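Side-chain contact in copper-containing nitrite reductase (Thermus scotoductus, PDB 6HBE), which probably reduces nitrite to nitric oxide, using electrons delivered by cytochrome c, as a copper-containing homotrimer: residues T324-L329 against R439-L444. Residues are numbered along the deposited sequence; the frame is centred on the assembly and turned at random.
Sequences TVRVPL and RVYEPL
Tyr441 of strand 435-443 reaches Val327, just past strand 324-326, spanning the width of one strand in a cupredoxin-like beta sheet of the plastocyanin/azurin family. Strand 362-366 lies between the two and pairs with both: Val325 and Val327 are hydrogen-bonded to its backbone on one flank, Arg439 on the other, and the CA atoms of Arg326 and Arg439 stand 9.2 Å apart.

One direct hydrogen bond joins the segments. Tyr441 OH donates to Val327 O at 2.7 Å. The hydroxyl approaches the carbonyl at 144° at the oxygen, a little tilted from its plane, and that oxygen lies at the ring edge in the ring plane. Tyr441 CG sits between its backbone N and carbonyl carbon (chi1 68°), which sends the phenol across the middle strand. A phenylalanine here would probably leave Val327 O without this donor and the loop after strand 324-326 less firmly tied to the sheet.

Carbon contact is light: Arg326 CG approaches Tyr441 CE1 obliquely at 4.2 Å. Separately, Pro328 CA comes within van der Waals range of Tyr441 OH, at 3.8 Å. Pro331 of the second subunit packs on the same tyrosine.

Charges are balanced by outside partners. Glu364 of the middle strand forms salt bridges with both Arg326 and Arg439, probably easing the proximity of Arg326 NH2 and Arg439 NH1, 6.5 Å apart; Arg326 also bridges to Asp330 of the second subunit. At the far end, one water donates to Thr324 OG1 at 2.7 Å and accepts from Arg439 NH1 at 3.2 Å, in the guanidinium plane.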
# COMPACT_ATOMS: atom_id res chain seq x y z
N THR C 324 -1.82 -24.85 -2.29
CA THR C 324 -1.56 -25.81 -3.38
C THR C 324 -2.15 -25.34 -4.70
O THR C 324 -3.33 -25.01 -4.75
CB THR C 324 -2.18 -27.18 -3.03
OG1 THR C 324 -1.61 -27.65 -1.79
CG2 THR C 324 -1.90 -28.22 -4.13
N VAL C 325 -1.34 -25.33 -5.76
CA VAL C 325 -1.79 -25.09 -7.12
C VAL C 325 -1.75 -26.45 -7.88
O VAL C 325 -0.67 -27.00 -8.06
CB VAL C 325 -0.88 -24.07 -7.83
CG1 VAL C 325 -1.19 -24.00 -9.32
CG2 VAL C 325 -1.03 -22.67 -7.22
N ARG C 326 -2.91 -26.94 -8.31
CA ARG C 326 -2.99 -28.10 -9.24
C ARG C 326 -3.31 -27.61 -10.65
O ARG C 326 -4.36 -27.02 -10.90
CB ARG C 326 -4.04 -29.11 -8.78
CG ARG C 326 -4.06 -30.42 -9.60
CD ARG C 326 -5.07 -31.40 -9.02
NE ARG C 326 -4.65 -31.87 -7.71
CZ ARG C 326 -5.38 -32.64 -6.90
NH1 ARG C 326 -6.59 -33.07 -7.26
NH2 ARG C 326 -4.88 -32.98 -5.71
N VAL C 327 -2.37 -27.88 -11.55
CA VAL C 327 -2.45 -27.47 -12.96
C VAL C 327 -3.03 -28.63 -13.82
O VAL C 327 -2.64 -29.78 -13.64
CB VAL C 327 -1.03 -27.11 -13.43
CG1 VAL C 327 -0.99 -26.80 -14.92
CG2 VAL C 327 -0.50 -25.92 -12.62
N PRO C 328 -3.98 -28.33 -14.74
CA PRO C 328 -4.37 -29.34 -15.75
C PRO C 328 -3.35 -29.38 -16.89
O PRO C 328 -2.49 -28.49 -16.99
CB PRO C 328 -5.73 -28.84 -16.24
CG PRO C 328 -5.64 -27.35 -16.09
CD PRO C 328 -4.77 -27.09 -14.87
N LEU C 329 -3.42 -30.39 -17.75
CA LEU C 329 -2.48 -30.53 -18.87
C LEU C 329 -2.65 -29.34 -19.83
O LEU C 329 -3.78 -28.97 -20.16
CB LEU C 329 -2.72 -31.87 -19.60
CG LEU C 329 -1.64 -32.46 -20.51
CD1 LEU C 329 -0.32 -32.69 -19.79
CD2 LEU C 329 -2.14 -33.77 -21.11
N ARG C 439 4.60 -32.35 -6.74
CA ARG C 439 4.02 -33.67 -6.98
C ARG C 439 3.65 -33.77 -8.44
O ARG C 439 3.13 -32.82 -9.01
CB ARG C 439 2.76 -33.89 -6.16
CG ARG C 439 2.93 -33.61 -4.69
CD ARG C 439 1.75 -34.13 -3.89
NE ARG C 439 1.95 -33.88 -2.45
CZ ARG C 439 1.37 -32.91 -1.72
NH1 ARG C 439 0.50 -32.05 -2.24
NH2 ARG C 439 1.66 -32.82 -0.43
N VAL C 440 3.91 -34.94 -9.04
CA VAL C 440 3.68 -35.17 -10.46
C VAL C 440 2.70 -36.33 -10.59
O VAL C 440 2.96 -37.42 -10.08
CB VAL C 440 4.99 -35.50 -11.22
CG1 VAL C 440 4.75 -35.54 -12.72
CG2 VAL C 440 6.07 -34.46 -10.90
N TYR C 441 1.58 -36.10 -11.26
CA TYR C 441 0.50 -37.07 -11.34
C TYR C 441 0.36 -37.64 -12.74
O TYR C 441 0.78 -37.03 -13.72
CB TYR C 441 -0.83 -36.53 -10.79
CG TYR C 441 -1.50 -35.41 -11.58
CD1 TYR C 441 -1.23 -34.07 -11.30
CD2 TYR C 441 -2.44 -35.69 -12.56
CE1 TYR C 441 -1.86 -33.05 -12.00
CE2 TYR C 441 -3.07 -34.68 -13.28
CZ TYR C 441 -2.78 -33.35 -12.99
OH TYR C 441 -3.40 -32.34 -13.70
N GLU C 442 -0.24 -38.84 -12.82
CA GLU C 442 -0.45 -39.58 -14.08
C GLU C 442 -1.70 -40.45 -13.92
O GLU C 442 -1.92 -40.99 -12.83
CB GLU C 442 0.76 -40.47 -14.40
CG GLU C 442 0.63 -41.37 -15.63
CD GLU C 442 1.82 -42.30 -15.83
OE1 GLU C 442 1.97 -43.28 -15.04
OE2 GLU C 442 2.59 -42.05 -16.78
N PRO C 443 -2.51 -40.61 -14.98
CA PRO C 443 -3.66 -41.52 -14.85
C PRO C 443 -3.23 -42.96 -14.53
O PRO C 443 -2.22 -43.43 -15.06
CB PRO C 443 -4.34 -41.44 -16.23
CG PRO C 443 -3.83 -40.17 -16.84
CD PRO C 443 -2.42 -40.03 -16.33
N LEU C 444 -3.94 -43.61 -13.60
CA LEU C 444 -3.65 -45.00 -13.19
C LEU C 444 -3.81 -46.01 -14.35
O LEU C 444 -3.11 -47.04 -14.38
CB LEU C 444 -4.56 -45.42 -12.01
CG LEU C 444 -4.18 -44.84 -10.65
CD1 LEU C 444 -5.34 -44.95 -9.67
CD2 LEU C 444 -2.93 -45.51 -10.08
O HOH W 1 -1.49 -30.08 -0.69